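Local coordinates for Cag-Z (Helicobacter pylori, PDB 1S2X), which is of unknown function but is encoded on the cag pathogenicity island, which specifies a type IV secretion system, to which the protein probably contributes, at residues N78-L83 / K166-I171; F122-V127 / Q173-K178. The protein carries 1 engineered substitution. All coordinates share one frame; numbering follows the deposited sequence.

Interaction 1 of 2, residues N78-L83 / K166-I171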
ATOM      1  N   ASN A  78      -4.477  -3.984  -6.522  1.00 49.00           N
ATOM      2  CA  ASN A  78      -4.188  -5.350  -6.947  1.00 52.58           C
ATOM      3  C   ASN A  78      -2.752  -5.734  -6.579  1.00 56.60           C
ATOM      4  O   ASN A  78      -2.511  -6.862  -6.138  1.00 49.64           O
ATOM      5  CB  ASN A  78      -4.424  -5.546  -8.436  1.00 48.32           C
ATOM      6  CG  ASN A  78      -5.812  -5.204  -8.941  1.00 57.61           C
ATOM      7  OD1 ASN A  78      -6.832  -5.198  -8.241  1.00 51.73           O
ATOM      8  ND2 ASN A  78      -5.874  -4.903 -10.236  1.00 57.96           N
ATOM      9  N   TYR A  79      -1.820  -4.800  -6.752  1.00 49.55           N
ATOM     10  CA  TYR A  79      -0.437  -5.056  -6.359  1.00 37.97           C
ATOM     11  C   TYR A  79      -0.400  -5.516  -4.899  1.00 38.25           C
ATOM     12  O   TYR A  79       0.164  -6.560  -4.574  1.00 46.19           O
ATOM     13  CB  TYR A  79       0.469  -3.833  -6.554  1.00 38.82           C
ATOM     14  CG  TYR A  79       1.790  -3.993  -5.827  1.00 41.98           C
ATOM     15  CD1 TYR A  79       2.787  -4.831  -6.319  1.00 39.53           C
ATOM     16  CD2 TYR A  79       2.042  -3.315  -4.644  1.00 36.15           C
ATOM     17  CE1 TYR A  79       3.989  -4.976  -5.650  1.00 30.39           C
ATOM     18  CE2 TYR A  79       3.241  -3.458  -3.968  1.00 39.50           C
ATOM     19  CZ  TYR A  79       4.216  -4.295  -4.477  1.00 39.16           C
ATOM     20  OH  TYR A  79       5.414  -4.430  -3.802  1.00 36.18           O
ATOM     21  N   LEU A  80      -1.019  -4.745  -4.008  1.00 37.57           N
ATOM     22  CA  LEU A  80      -1.025  -5.115  -2.599  1.00 36.68           C
ATOM     23  C   LEU A  80      -1.718  -6.444  -2.330  1.00 43.10           C
ATOM     24  O   LEU A  80      -1.199  -7.222  -1.520  1.00 35.87           O
ATOM     25  CB  LEU A  80      -1.687  -4.015  -1.763  1.00 27.44           C
ATOM     26  CG  LEU A  80      -0.811  -2.756  -1.681  1.00 27.78           C
ATOM     27  CD1 LEU A  80      -1.583  -1.617  -1.047  1.00 28.86           C
ATOM     28  CD2 LEU A  80       0.474  -3.098  -0.931  1.00 28.14           C
ATOM     29  N   ASN A  81      -2.853  -6.687  -2.983  1.00 38.88           N
ATOM     30  CA  ASN A  81      -3.532  -7.971  -2.782  1.00 46.69           C
ATOM     31  C   ASN A  81      -2.626  -9.123  -3.199  1.00 39.99           C
ATOM     32  O   ASN A  81      -2.474 -10.112  -2.486  1.00 48.18           O
ATOM     33  CB  ASN A  81      -4.857  -8.013  -3.553  1.00 51.15           C
ATOM     34  CG  ASN A  81      -5.715  -9.203  -3.182  1.00 58.33           C
ATOM     35  OD1 ASN A  81      -6.666  -9.086  -2.398  1.00 69.19           O
ATOM     36  ND2 ASN A  81      -5.399 -10.371  -3.741  1.00 64.96           N
ATOM     37  N   ASN A  82      -2.010  -9.026  -4.374  1.00 40.93           N
ATOM     38  CA  ASN A  82      -1.101 -10.046  -4.870  1.00 35.86           C
ATOM     39  C   ASN A  82       0.052 -10.297  -3.902  1.00 52.11           C
ATOM     40  O   ASN A  82       0.385 -11.430  -3.579  1.00 44.63           O
ATOM     41  CB  ASN A  82      -0.516  -9.637  -6.218  1.00 34.09           C
ATOM     42  CG  ASN A  82      -1.597  -9.513  -7.277  1.00 42.55           C
ATOM     43  OD1 ASN A  82      -2.761  -9.802  -6.996  1.00 44.33           O
ATOM     44  ND2 ASN A  82      -1.199  -9.084  -8.471  1.00 52.02           N
ATOM     45  N   LEU A  83       0.668  -9.206  -3.452  1.00 51.24           N
ATOM     46  CA  LEU A  83       1.764  -9.263  -2.504  1.00 36.30           C
ATOM     47  C   LEU A  83       1.361  -9.922  -1.197  1.00 31.51           C
ATOM     48  O   LEU A  83       2.048 -10.790  -0.667  1.00 52.55           O
ATOM     49  CB  LEU A  83       2.267  -7.838  -2.188  1.00 34.51           C
ATOM     50  CG  LEU A  83       3.391  -7.818  -1.142  1.00 35.02           C
ATOM     51  CD1 LEU A  83       4.686  -7.361  -1.789  1.00 42.81           C
ATOM     52  CD2 LEU A  83       3.017  -6.941   0.039  1.00 29.53           C
ATOM     53  N   LYS A 166     -10.265   3.652   1.695  1.00 37.79           N
ATOM     54  CA  LYS A 166     -11.233   2.631   2.085  1.00 41.95           C
ATOM     55  C   LYS A 166     -10.770   1.257   1.608  1.00 49.79           C
ATOM     56  O   LYS A 166     -10.694   0.259   2.325  1.00 42.50           O
ATOM     57  CB  LYS A 166     -12.630   2.863   1.504  1.00 42.93           C
ATOM     58  CG  LYS A 166     -13.397   4.081   1.985  1.00 48.75           C
ATOM     59  CD  LYS A 166     -14.475   4.477   0.991  1.00 50.18           C
ATOM     60  CE  LYS A 166     -14.935   5.914   1.142  1.00 46.40           C
ATOM     61  NZ  LYS A 166     -15.189   6.291   2.560  1.00 51.30           N
ATOM     62  N   LYS A 167     -10.454   1.201   0.309  1.00 47.34           N
ATOM     63  CA  LYS A 167     -10.069  -0.114  -0.211  1.00 39.43           C
ATOM     64  C   LYS A 167      -8.787  -0.580   0.461  1.00 45.06           C
ATOM     65  O   LYS A 167      -8.596  -1.781   0.685  1.00 46.94           O
ATOM     66  CB  LYS A 167      -9.967  -0.057  -1.729  1.00 38.37           C
ATOM     67  CG  LYS A 167     -11.304   0.201  -2.415  1.00 44.26           C
ATOM     68  CD  LYS A 167     -11.339  -0.390  -3.816  1.00 50.78           C
ATOM     69  CE  LYS A 167     -10.413   0.338  -4.772  1.00 56.36           C
ATOM     70  NZ  LYS A 167     -10.074  -0.484  -5.979  1.00 79.37           N
ATOM     71  N   LEU A 168      -7.906   0.361   0.810  1.00 33.46           N
ATOM     72  CA  LEU A 168      -6.673  -0.043   1.482  1.00 36.66           C
ATOM     73  C   LEU A 168      -7.001  -0.552   2.883  1.00 44.21           C
ATOM     74  O   LEU A 168      -6.346  -1.470   3.374  1.00 44.38           O
ATOM     75  CB  LEU A 168      -5.677   1.107   1.571  1.00 36.26           C
ATOM     76  CG  LEU A 168      -4.312   0.947   0.915  1.00 37.65           C
ATOM     77  CD1 LEU A 168      -4.414   0.250  -0.433  1.00 42.63           C
ATOM     78  CD2 LEU A 168      -3.642   2.307   0.746  1.00 42.61           C
ATOM     79  N   ASN A 169      -8.017   0.042   3.511  1.00 42.12           N
ATOM     80  CA  ASN A 169      -8.428  -0.388   4.839  1.00 44.26           C
ATOM     81  C   ASN A 169      -8.900  -1.840   4.851  1.00 39.10           C
ATOM     82  O   ASN A 169      -8.598  -2.560   5.804  1.00 39.87           O
ATOM     83  CB  ASN A 169      -9.545   0.486   5.409  1.00 51.94           C
ATOM     84  CG  ASN A 169      -9.106   1.914   5.656  1.00 62.89           C
ATOM     85  OD1 ASN A 169      -7.952   2.272   5.409  1.00 72.36           O
ATOM     86  ND2 ASN A 169     -10.042   2.731   6.137  1.00 76.76           N
ATOM     87  N   GLU A 170      -9.635  -2.277   3.840  1.00 39.07           N
ATOM     88  CA  GLU A 170     -10.059  -3.669   3.737  1.00 44.95           C
ATOM     89  C   GLU A 170      -8.875  -4.626   3.625  1.00 45.29           C
ATOM     90  O   GLU A 170      -8.884  -5.727   4.182  1.00 44.04           O
ATOM     91  CB  GLU A 170     -10.961  -3.878   2.521  1.00 49.58           C
ATOM     92  CG  GLU A 170     -12.199  -2.996   2.532  1.00 54.79           C
ATOM     93  CD  GLU A 170     -12.990  -3.151   1.239  1.00 65.29           C
ATOM     94  OE1 GLU A 170     -12.350  -3.371   0.190  1.00 75.55           O
ATOM     95  OE2 GLU A 170     -14.235  -3.071   1.306  1.00 65.75           O
ATOM     96  N   ILE A 171      -7.847  -4.199   2.893  1.00 33.70           N
ATOM     97  CA  ILE A 171      -6.638  -5.011   2.779  1.00 39.68           C
ATOM     98  C   ILE A 171      -5.908  -5.119   4.115  1.00 39.90           C
ATOM     99  O   ILE A 171      -5.488  -6.203   4.521  1.00 35.03           O
ATOM    100  CB  ILE A 171      -5.683  -4.452   1.716  1.00 38.33           C
ATOM    101  CG1 ILE A 171      -6.208  -4.558   0.277  1.00 38.01           C
ATOM    102  CG2 ILE A 171      -4.318  -5.117   1.834  1.00 44.51           C
ATOM    103  CD1 ILE A 171      -5.127  -4.288  -0.748  1.00 37.00           C
TER
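L168 and I171, one turn apart on helix 161-183, both come up against L80 of helix 74-101. Just before them K167 reaches past residues 78-83: its ammonium pairs with D74 and lies against the ring of Y77, so its charge is met on helix 74-101 a little ahead of that segment. L168 follows. One branch does the touching, with CD1 of L168 placed 3.4 Å from CD1 of L80, and the two side chains cross at about a right angle. That is shorter than ordinary methyl contact. Because chi1 of L168 (-120°) is also an eclipsed value, the exact closeness is best treated as doubtful. L168 also packs on V127 and S131 of helix 105-135, and a bound isopropanol, probably from the crystallisation liquor, lies about 6 Å from its side chain. The two helices form a parallel pair within an all-helical bundle: the segment axes differ by 2° in direction and come within 10.7 Å, while helix 105-135 closes the buried side and touches L80 through I130. E170 packs on Y77. I171 then covers more of the opposite segment than L168 does. Its CG1 stands anti to the carbonyl carbon (chi1 -68°) and the chain runs on extended, which carries CD1 to the neighbouring backbone, 3.6 Å from CB of L80 and 4.0 Å from N of N81. Y77 also packs against I171, whereas N81 itself lies at the solvent-exposed border.

Interaction 2 of 2, residues F122-V127 / Q173-K178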
ATOM      1  N   PHE A 122       6.092  -6.919   6.969  1.00 36.39           N
ATOM      2  CA  PHE A 122       6.435  -6.725   5.561  1.00 34.95           C
ATOM      3  C   PHE A 122       5.221  -6.243   4.777  1.00 45.60           C
ATOM      4  O   PHE A 122       5.319  -5.366   3.916  1.00 40.03           O
ATOM      5  CB  PHE A 122       6.981  -8.035   5.019  1.00 36.53           C
ATOM      6  CG  PHE A 122       7.137  -8.114   3.511  1.00 40.53           C
ATOM      7  CD1 PHE A 122       6.196  -8.764   2.739  1.00 37.68           C
ATOM      8  CD2 PHE A 122       8.222  -7.542   2.871  1.00 43.93           C
ATOM      9  CE1 PHE A 122       6.336  -8.839   1.367  1.00 33.71           C
ATOM     10  CE2 PHE A 122       8.375  -7.628   1.502  1.00 41.25           C
ATOM     11  CZ  PHE A 122       7.432  -8.290   0.739  1.00 31.83           C
ATOM     12  N   THR A 123       4.042  -6.807   5.061  1.00 41.51           N
ATOM     13  CA  THR A 123       2.870  -6.432   4.282  1.00 38.20           C
ATOM     14  C   THR A 123       2.389  -5.038   4.676  1.00 33.18           C
ATOM     15  O   THR A 123       2.105  -4.234   3.786  1.00 30.42           O
ATOM     16  CB  THR A 123       1.679  -7.399   4.429  1.00 34.08           C
ATOM     17  OG1 THR A 123       1.344  -7.542   5.808  1.00 34.36           O
ATOM     18  CG2 THR A 123       2.046  -8.779   3.907  1.00 31.00           C
ATOM     19  N   CYS A 124       2.315  -4.803   5.979  1.00 33.42           N
ATOM     20  CA  CYS A 124       1.859  -3.512   6.497  1.00 42.67           C
ATOM     21  C   CYS A 124       2.771  -2.374   6.059  1.00 49.32           C
ATOM     22  O   CYS A 124       2.318  -1.250   5.815  1.00 36.81           O
ATOM     23  CB  CYS A 124       1.729  -3.572   8.019  1.00 34.51           C
ATOM     24  SG  CYS A 124       0.173  -4.330   8.564  1.00 42.24           S
ATOM     25  N   ASP A 125       4.075  -2.607   5.925  1.00 49.53           N
ATOM     26  CA  ASP A 125       4.947  -1.541   5.439  1.00 38.51           C
ATOM     27  C   ASP A 125       4.717  -1.324   3.953  1.00 39.02           C
ATOM     28  O   ASP A 125       4.817  -0.213   3.437  1.00 41.95           O
ATOM     29  CB  ASP A 125       6.423  -1.846   5.675  1.00 37.35           C
ATOM     30  CG  ASP A 125       6.825  -1.820   7.137  1.00 47.75           C
ATOM     31  OD1 ASP A 125       6.009  -1.432   7.996  1.00 49.40           O
ATOM     32  OD2 ASP A 125       7.983  -2.209   7.428  1.00 57.55           O
ATOM     33  N   GLU A 126       4.410  -2.392   3.205  1.00 32.65           N
ATOM     34  CA  GLU A 126       4.224  -2.114   1.775  1.00 30.61           C
ATOM     35  C   GLU A 126       2.904  -1.385   1.540  1.00 29.72           C
ATOM     36  O   GLU A 126       2.843  -0.544   0.638  1.00 36.21           O
ATOM     37  CB  GLU A 126       4.298  -3.383   0.930  1.00 38.15           C
ATOM     38  CG  GLU A 126       5.717  -3.814   0.595  1.00 37.27           C
ATOM     39  CD  GLU A 126       6.372  -2.861  -0.388  1.00 41.74           C
ATOM     40  OE1 GLU A 126       7.363  -2.215  -0.003  1.00 45.96           O
ATOM     41  OE2 GLU A 126       5.894  -2.753  -1.538  1.00 37.02           O
ATOM     42  N   VAL A 127       1.867  -1.671   2.312  1.00 34.40           N
ATOM     43  CA  VAL A 127       0.607  -0.934   2.222  1.00 32.77           C
ATOM     44  C   VAL A 127       0.796   0.536   2.590  1.00 32.87           C
ATOM     45  O   VAL A 127       0.207   1.428   1.977  1.00 33.64           O
ATOM     46  CB  VAL A 127      -0.488  -1.515   3.136  1.00 30.05           C
ATOM     47  CG1 VAL A 127      -1.723  -0.633   3.102  1.00 34.70           C
ATOM     48  CG2 VAL A 127      -0.862  -2.933   2.735  1.00 37.94           C
ATOM     49  N   GLN A 173      -7.216  -5.031   6.810  1.00 37.40           N
ATOM     50  CA  GLN A 173      -8.112  -5.829   7.640  1.00 45.95           C
ATOM     51  C   GLN A 173      -7.895  -7.314   7.367  1.00 40.61           C
ATOM     52  O   GLN A 173      -7.948  -8.138   8.276  1.00 42.99           O
ATOM     53  CB  GLN A 173      -9.583  -5.462   7.425  1.00 43.79           C
ATOM     54  CG  GLN A 173     -10.081  -4.388   8.383  1.00 51.06           C
ATOM     55  CD  GLN A 173     -11.522  -3.981   8.172  1.00 60.53           C
ATOM     56  OE1 GLN A 173     -11.841  -3.238   7.240  1.00 74.84           O
ATOM     57  NE2 GLN A 173     -12.418  -4.460   9.048  1.00 76.63           N
ATOM     58  N   ASP A 174      -7.646  -7.624   6.098  1.00 31.18           N
ATOM     59  CA  ASP A 174      -7.379  -9.011   5.730  1.00 37.92           C
ATOM     60  C   ASP A 174      -5.990  -9.475   6.173  1.00 49.28           C
ATOM     61  O   ASP A 174      -5.825 -10.657   6.499  1.00 47.22           O
ATOM     62  CB  ASP A 174      -7.541  -9.181   4.224  1.00 29.58           C
ATOM     63  CG  ASP A 174      -7.408 -10.620   3.770  1.00 38.62           C
ATOM     64  OD1 ASP A 174      -6.370 -10.896   3.123  1.00 38.79           O
ATOM     65  OD2 ASP A 174      -8.319 -11.434   4.040  1.00 34.22           O
ATOM     66  N   ILE A 175      -5.008  -8.584   6.178  1.00 39.20           N
ATOM     67  CA  ILE A 175      -3.666  -8.850   6.687  1.00 29.96           C
ATOM     68  C   ILE A 175      -3.767  -9.275   8.154  1.00 42.83           C
ATOM     69  O   ILE A 175      -3.113 -10.243   8.548  1.00 39.38           O
ATOM     70  CB  ILE A 175      -2.753  -7.625   6.566  1.00 30.26           C
ATOM     71  CG1 ILE A 175      -2.248  -7.359   5.140  1.00 32.86           C
ATOM     72  CG2 ILE A 175      -1.581  -7.721   7.521  1.00 37.25           C
ATOM     73  CD1 ILE A 175      -1.572  -6.011   4.988  1.00 26.66           C
ATOM     74  N   GLY A 176      -4.602  -8.542   8.891  1.00 38.35           N
ATOM     75  CA  GLY A 176      -4.913  -8.787  10.289  1.00 38.17           C
ATOM     76  C   GLY A 176      -5.538 -10.150  10.512  1.00 42.19           C
ATOM     77  O   GLY A 176      -5.229 -10.865  11.473  1.00 49.52           O
ATOM     78  N   THR A 177      -6.429 -10.551   9.607  1.00 38.25           N
ATOM     79  CA  THR A 177      -7.007 -11.889   9.660  1.00 43.45           C
ATOM     80  C   THR A 177      -6.039 -12.977   9.229  1.00 46.19           C
ATOM     81  O   THR A 177      -6.107 -14.118   9.696  1.00 52.89           O
ATOM     82  CB  THR A 177      -8.239 -11.975   8.737  1.00 41.35           C
ATOM     83  OG1 THR A 177      -9.136 -10.964   9.187  1.00 31.94           O
ATOM     84  CG2 THR A 177      -8.916 -13.328   8.871  1.00 45.25           C
ATOM     85  N   LYS A 178      -5.135 -12.622   8.315  1.00 42.28           N
ATOM     86  CA  LYS A 178      -4.163 -13.620   7.872  1.00 43.09           C
ATOM     87  C   LYS A 178      -3.089 -13.774   8.944  1.00 52.45           C
ATOM     88  O   LYS A 178      -2.505 -14.839   9.136  1.00 57.06           O
ATOM     89  CB  LYS A 178      -3.578 -13.234   6.517  1.00 40.32           C
ATOM     90  CG  LYS A 178      -4.473 -13.545   5.322  1.00 40.71           C
ATOM     91  CD  LYS A 178      -3.893 -12.953   4.050  1.00 47.02           C
ATOM     92  CE  LYS A 178      -4.295 -13.740   2.809  1.00 48.43           C
ATOM     93  NZ  LYS A 178      -5.611 -13.291   2.267  1.00 50.05           N
TER
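T123 faces I175 directly, its hydroxyl set against the isoleucine branches: OG1 of T123 is 3.4 Å from CD1 of I175 and equally 3.4 Å from CG2 of I175. The side chains slide past each other in opposite directions, and CB of T123 adds a contact of 3.6 Å to CD1 of I175. This buried hydroxyl needs nothing polar from the opposite helix: with chi1 at 55°, OG1 lies between the backbone N and the carbonyl carbon and is turned back along its own helix, where it hydrogen-bonds to the carbonyl O of F119 one turn earlier and, weakly, to that of N120. C124, next along, works at the edge, its SG lying 4.0 Å from CG2 of I175. I175 thus fits among N120, T123, C124 and V127, the four residues that frame a knobs-into-holes socket on helix 105-135. The helices themselves run antiparallel, at 175° between segment axes 10.6 Å apart, as neighbours in a helical bundle. E126 turns to another side, with R129 and Y79 holding its carboxylate. V127 completes the socket: its CG2 meets CD1 of I175 tip to tip at 3.9 Å, and the valine also packs on V172. Around the knob, helix 161-183 keeps its polar groups busy along its own length. The NZ of K178 forms a 2.7 Å salt bridge with OD1 of D174 through the syn lone pair, and the same lysine makes a cation-pi contact with Y88 of helix 74-101. On the exposed flank the carbonyl O of Q173 accepts from both N and OG1 of T177, which reach it from opposite faces of its plane.

Both contacts are buried, and helix 161-183 serves in each: residues 166-171 meet helix 74-101 running parallel, while residues 173-178 meet helix 105-135 running antiparallel. Their centres lie only 8 Å apart, so interaction 1 and interaction 2 share one hydrophobic interior, joined where CD2 of L80 packs against the backbone of E126 and V127, which brings the consecutive helices 74-101 and 105-135 together. The side chains that meet in interaction 1 are all aliphatic, and N81 adds a backbone N at the border; interaction 2 admits a threonine hydroxyl and a cysteine sulfur around a single isoleucine. The charges of K167 and of the D174-K178 pair stay at the margins.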